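Local structure of putative kinase (Chloroflexus aurantiacus, 2RHM) at residues Pro5-Thr19 / Leu74-Phe86. The protein is of unknown function but is probably a kinase of the P-loop NTPase fold that binds a nucleoside triphosphate. Numbering follows the deposited sequence.
Sequences PALIIVTGHPATGKT and LQSGQSLIMESNF. With BEZ (benzoic acid), chain G.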
loop_
_atom_site.group_PDB
_atom_site.type_symbol
_atom_site.label_atom_id
_atom_site.label_comp_id
_atom_site.label_asym_id
_atom_site.label_seq_id
_atom_site.Cartn_x
_atom_site.Cartn_y
_atom_site.Cartn_z
ATOM N N PRO B 5 3.701 1.084 -17.459
ATOM C CA PRO B 5 2.428 1.381 -16.810
ATOM C C PRO B 5 2.165 2.857 -16.646
ATOM O O PRO B 5 3.107 3.653 -16.636
ATOM C CB PRO B 5 2.585 0.734 -15.440
ATOM C CG PRO B 5 4.019 0.766 -15.182
ATOM C CD PRO B 5 4.663 0.501 -16.506
ATOM N N ALA B 6 0.895 3.225 -16.523
ATOM C CA ALA B 6 0.533 4.613 -16.282
ATOM C C ALA B 6 0.465 4.886 -14.799
ATOM O O ALA B 6 0.070 4.023 -14.010
ATOM C CB ALA B 6 -0.816 4.951 -16.923
ATOM N N LEU B 7 0.861 6.102 -14.419
ATOM C CA LEU B 7 0.712 6.563 -13.050
ATOM C C LEU B 7 -0.189 7.787 -13.120
ATOM O O LEU B 7 0.184 8.789 -13.724
ATOM C CB LEU B 7 2.061 6.918 -12.426
ATOM C CG LEU B 7 1.987 7.622 -11.062
ATOM C CD1 LEU B 7 1.167 6.807 -10.082
ATOM C CD2 LEU B 7 3.375 7.890 -10.472
ATOM N N ILE B 8 -1.393 7.667 -12.557
ATOM C CA ILE B 8 -2.382 8.730 -12.595
ATOM C C ILE B 8 -2.315 9.468 -11.279
ATOM O O ILE B 8 -2.613 8.898 -10.235
ATOM C CB ILE B 8 -3.805 8.168 -12.859
ATOM C CG1 ILE B 8 -3.812 7.409 -14.203
ATOM C CG2 ILE B 8 -4.826 9.289 -12.844
ATOM C CD1 ILE B 8 -4.885 6.377 -14.279
ATOM N N ILE B 9 -1.892 10.730 -11.350
ATOM C CA ILE B 9 -1.724 11.558 -10.185
ATOM C C ILE B 9 -2.919 12.489 -10.064
ATOM O O ILE B 9 -3.194 13.277 -10.964
ATOM C CB ILE B 9 -0.421 12.394 -10.270
ATOM C CG1 ILE B 9 0.806 11.472 -10.332
ATOM C CG2 ILE B 9 -0.315 13.396 -9.109
ATOM C CD1 ILE B 9 1.298 11.224 -11.751
ATOM N N VAL B 10 -3.638 12.358 -8.963
ATOM C CA VAL B 10 -4.739 13.261 -8.656
ATOM C C VAL B 10 -4.344 14.153 -7.507
ATOM O O VAL B 10 -4.092 13.685 -6.395
ATOM C CB VAL B 10 -6.043 12.523 -8.323
ATOM C CG1 VAL B 10 -7.170 13.510 -8.152
ATOM C CG2 VAL B 10 -6.385 11.528 -9.419
ATOM N N THR B 11 -4.271 15.453 -7.799
ATOM C CA THR B 11 -3.814 16.428 -6.822
ATOM C C THR B 11 -4.850 17.531 -6.625
ATOM O O THR B 11 -5.839 17.598 -7.329
ATOM C CB THR B 11 -2.449 17.006 -7.208
ATOM O OG1 THR B 11 -1.893 17.712 -6.085
ATOM C CG2 THR B 11 -2.574 17.900 -8.418
ATOM N N GLY B 12 -4.632 18.363 -5.619
ATOM C CA GLY B 12 -5.536 19.441 -5.293
ATOM C C GLY B 12 -5.359 19.795 -3.856
ATOM O O GLY B 12 -4.893 18.969 -3.058
ATOM N N HIS B 13 -5.742 21.012 -3.501
ATOM C CA HIS B 13 -5.797 21.361 -2.092
ATOM C C HIS B 13 -6.892 20.535 -1.368
ATOM O O HIS B 13 -7.774 19.969 -1.995
ATOM C CB HIS B 13 -6.048 22.851 -1.920
ATOM C CG HIS B 13 -4.855 23.696 -2.201
ATOM N ND1 HIS B 13 -3.622 23.449 -1.638
ATOM C CD2 HIS B 13 -4.710 24.808 -2.960
ATOM C CE1 HIS B 13 -2.771 24.380 -2.034
ATOM N NE2 HIS B 13 -3.406 25.219 -2.835
ATOM N N PRO B 14 -6.807 20.429 -0.033
ATOM C CA PRO B 14 -7.868 19.746 0.698
ATOM C C PRO B 14 -9.277 20.283 0.376
ATOM O O PRO B 14 -9.483 21.495 0.228
ATOM C CB PRO B 14 -7.484 20.006 2.152
ATOM C CG PRO B 14 -5.964 20.065 2.104
ATOM C CD PRO B 14 -5.718 20.861 0.860
ATOM N N ALA B 15 -10.210 19.354 0.204
ATOM C CA ALA B 15 -11.622 19.645 -0.092
ATOM C C ALA B 15 -11.931 20.066 -1.543
ATOM O O ALA B 15 -13.056 20.426 -1.846
ATOM C CB ALA B 15 -12.216 20.639 0.926
ATOM N N THR B 16 -10.958 20.001 -2.450
ATOM C CA THR B 16 -11.208 20.362 -3.847
ATOM C C THR B 16 -11.936 19.311 -4.701
ATOM O O THR B 16 -12.178 19.551 -5.889
ATOM C CB THR B 16 -9.884 20.697 -4.577
ATOM O OG1 THR B 16 -8.956 19.624 -4.404
ATOM C CG2 THR B 16 -9.285 22.002 -4.037
ATOM N N GLY B 17 -12.246 18.153 -4.114
ATOM C CA GLY B 17 -12.929 17.078 -4.827
ATOM C C GLY B 17 -12.028 15.926 -5.243
ATOM O O GLY B 17 -12.485 14.950 -5.845
ATOM N N LYS B 18 -10.740 16.038 -4.946
ATOM C CA LYS B 18 -9.792 14.995 -5.338
ATOM C C LYS B 18 -10.122 13.614 -4.779
ATOM O O LYS B 18 -9.868 12.595 -5.434
ATOM C CB LYS B 18 -8.349 15.408 -4.996
ATOM C CG LYS B 18 -8.084 15.659 -3.531
ATOM C CD LYS B 18 -6.594 16.030 -3.308
ATOM C CE LYS B 18 -6.327 16.461 -1.887
ATOM N NZ LYS B 18 -6.719 15.465 -0.876
ATOM N N THR B 19 -10.702 13.543 -3.590
ATOM C CA THR B 19 -11.046 12.241 -3.039
ATOM C C THR B 19 -12.126 11.580 -3.894
ATOM O O THR B 19 -11.964 10.462 -4.399
ATOM C CB THR B 19 -11.549 12.345 -1.594
ATOM O OG1 THR B 19 -10.571 13.020 -0.811
ATOM C CG2 THR B 19 -11.800 10.987 -1.049
ATOM N N LEU B 74 3.837 -0.619 -9.766
ATOM C CA LEU B 74 4.390 -0.210 -11.061
ATOM C C LEU B 74 5.400 -1.211 -11.611
ATOM O O LEU B 74 5.418 -1.476 -12.831
ATOM C CB LEU B 74 5.014 1.188 -10.961
ATOM C CG LEU B 74 4.015 2.336 -10.747
ATOM C CD1 LEU B 74 4.732 3.635 -10.474
ATOM C CD2 LEU B 74 3.108 2.502 -11.965
ATOM N N GLN B 75 6.227 -1.777 -10.722
ATOM C CA GLN B 75 7.219 -2.781 -11.117
ATOM C C GLN B 75 6.570 -4.058 -11.686
ATOM O O GLN B 75 7.180 -4.748 -12.494
ATOM C CB GLN B 75 8.132 -3.103 -9.945
ATOM C CG GLN B 75 9.138 -1.990 -9.651
ATOM C CD GLN B 75 9.843 -2.110 -8.291
ATOM O OE1 GLN B 75 9.464 -2.913 -7.437
ATOM N NE2 GLN B 75 10.866 -1.297 -8.095
ATOM N N SER B 76 5.332 -4.354 -11.282
ATOM C CA SER B 76 4.581 -5.504 -11.814
ATOM C C SER B 76 3.932 -5.205 -13.179
ATOM O O SER B 76 3.386 -6.099 -13.826
ATOM C CB SER B 76 3.491 -5.935 -10.824
ATOM O OG SER B 76 2.363 -5.079 -10.907
ATOM N N GLY B 77 3.984 -3.945 -13.601
ATOM C CA GLY B 77 3.445 -3.512 -14.895
ATOM C C GLY B 77 2.015 -3.023 -14.842
ATOM O O GLY B 77 1.399 -2.792 -15.883
ATOM N N GLN B 78 1.504 -2.817 -13.628
ATOM C CA GLN B 78 0.132 -2.407 -13.416
ATOM C C GLN B 78 0.107 -0.904 -13.227
ATOM O O GLN B 78 0.984 -0.324 -12.571
ATOM C CB GLN B 78 -0.456 -3.137 -12.198
ATOM C CG GLN B 78 -1.817 -2.654 -11.635
ATOM C CD GLN B 78 -2.995 -2.799 -12.585
ATOM O OE1 GLN B 78 -2.972 -2.323 -13.723
ATOM N NE2 GLN B 78 -4.050 -3.446 -12.104
ATOM N N SER B 79 -0.904 -0.282 -13.825
ATOM C CA SER B 79 -1.136 1.137 -13.676
ATOM C C SER B 79 -1.848 1.403 -12.342
ATOM O O SER B 79 -2.446 0.499 -11.738
ATOM C CB SER B 79 -1.960 1.661 -14.851
ATOM O OG SER B 79 -1.310 1.412 -16.091
ATOM N N LEU B 80 -1.790 2.641 -11.875
ATOM C CA LEU B 80 -2.394 2.966 -10.591
ATOM C C LEU B 80 -2.653 4.451 -10.444
ATOM O O LEU B 80 -2.133 5.271 -11.191
ATOM C CB LEU B 80 -1.499 2.459 -9.459
ATOM C CG LEU B 80 -0.215 3.241 -9.201
ATOM C CD1 LEU B 80 -0.407 4.097 -8.023
ATOM C CD2 LEU B 80 0.950 2.331 -8.921
ATOM N N ILE B 81 -3.492 4.765 -9.472
ATOM C CA ILE B 81 -3.872 6.126 -9.148
ATOM C C ILE B 81 -3.302 6.463 -7.768
ATOM O O ILE B 81 -3.451 5.682 -6.802
ATOM C CB ILE B 81 -5.398 6.275 -9.096
ATOM C CG1 ILE B 81 -6.047 5.851 -10.427
ATOM C CG2 ILE B 81 -5.765 7.707 -8.704
ATOM C CD1 ILE B 81 -7.504 5.445 -10.259
HETATM N N MSE B 82 -2.650 7.611 -7.676
HETATM C CA MSE B 82 -2.171 8.145 -6.408
HETATM C C MSE B 82 -2.874 9.480 -6.170
HETATM O O MSE B 82 -2.928 10.328 -7.044
HETATM C CB MSE B 82 -0.653 8.368 -6.384
HETATM C CG MSE B 82 0.199 7.109 -6.507
HETATM SE SE MSE B 82 2.115 7.546 -6.589
HETATM C CE MSE B 82 2.038 8.668 -4.967
ATOM N N GLU B 83 -3.380 9.660 -4.955
ATOM C CA GLU B 83 -4.100 10.877 -4.609
ATOM C C GLU B 83 -3.555 11.486 -3.330
ATOM O O GLU B 83 -3.434 10.803 -2.304
ATOM C CB GLU B 83 -5.588 10.572 -4.464
ATOM C CG GLU B 83 -6.410 11.764 -4.009
ATOM C CD GLU B 83 -6.510 11.867 -2.474
ATOM O OE1 GLU B 83 -7.008 10.921 -1.820
ATOM O OE2 GLU B 83 -6.105 12.908 -1.923
ATOM N N SER B 84 -3.217 12.773 -3.404
ATOM C CA SER B 84 -2.774 13.543 -2.246
ATOM C C SER B 84 -2.786 15.021 -2.612
ATOM O O SER B 84 -2.983 15.375 -3.773
ATOM C CB SER B 84 -1.350 13.156 -1.862
ATOM O OG SER B 84 -0.993 13.744 -0.617
ATOM N N ASN B 85 -2.560 15.882 -1.625
ATOM C CA ASN B 85 -2.295 17.282 -1.918
ATOM C C ASN B 85 -0.778 17.395 -2.125
ATOM O O ASN B 85 -0.044 17.846 -1.260
ATOM C CB ASN B 85 -2.846 18.217 -0.833
ATOM C CG ASN B 85 -2.323 17.918 0.549
ATOM O OD1 ASN B 85 -2.196 16.755 0.952
ATOM N ND2 ASN B 85 -2.065 18.987 1.319
ATOM N N PHE B 86 -0.325 16.961 -3.298
ATOM C CA PHE B 86 1.110 16.889 -3.584
ATOM C C PHE B 86 1.780 18.264 -3.591
ATOM O O PHE B 86 1.185 19.277 -4.010
ATOM C CB PHE B 86 1.365 16.196 -4.917
ATOM C CG PHE B 86 1.010 14.748 -4.937
ATOM C CD1 PHE B 86 1.862 13.808 -4.381
ATOM C CD2 PHE B 86 -0.166 14.306 -5.524
ATOM C CE1 PHE B 86 1.556 12.455 -4.423
ATOM C CE2 PHE B 86 -0.482 12.961 -5.556
ATOM C CZ PHE B 86 0.370 12.040 -5.004
HETATM C C BEZ G . -10.746 16.848 3.059
HETATM O O1 BEZ G . -11.838 16.328 2.728
HETATM O O2 BEZ G . -9.693 16.563 2.426
HETATM C C1 BEZ G . -10.705 17.806 4.207
HETATM C C2 BEZ G . -11.880 18.113 4.889
HETATM C C3 BEZ G . -11.835 18.998 5.956
HETATM C C4 BEZ G . -10.625 19.575 6.333
HETATM C C5 BEZ G . -9.455 19.269 5.637
HETATM C C6 BEZ G . -9.490 18.375 4.576
HETATM O O HOH W 1 0.231 19.258 -6.604
HETATM O O HOH W 2 -2.261 21.700 0.102
HETATM O O HOH W 3 -4.669 15.295 1.244
HETATM O O HOH W 4 -8.663 11.682 0.165
#
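Strands 6-12 and 80-83 run parallel at 24°, joined by a ladder of backbone hydrogen bonds from L80 N to A6 O through S84 N to V10 O. At its start A6 N donates a hydrogen bond to S79 OG at 2.9 Å. On one face L7 CD1 touches L80 CD1 and M82 SE, both at 3.7 Å. On the other face V10 CG2 lies alongside I81 CG2 at 3.9 Å, and L25 of helix 18-29 covers both residues. I9 CG2 approaches F86 CE2 obliquely at 3.6 Å, while S84 CB sits over the centre of one face of that ring. Strand 6-12, the loop after it and helix 18-29 form the strand-loop-helix of a probable P-loop (Walker A), as in P-loop NTPases, where this loop binds nucleotide phosphates. K18, the probable Walker lysine, bends at chi4 (56°), and its NZ forms a salt bridge with E83 OE2 at 2.8 Å, on the syn side but 32° out of the carboxylate plane. E83 OE1 is held by S35. A water joins K18 NZ to N85 OD1, which K36 also binds. With an alanine at K18, E83 OE2 would probably lose its charged mate and this water its NZ partner.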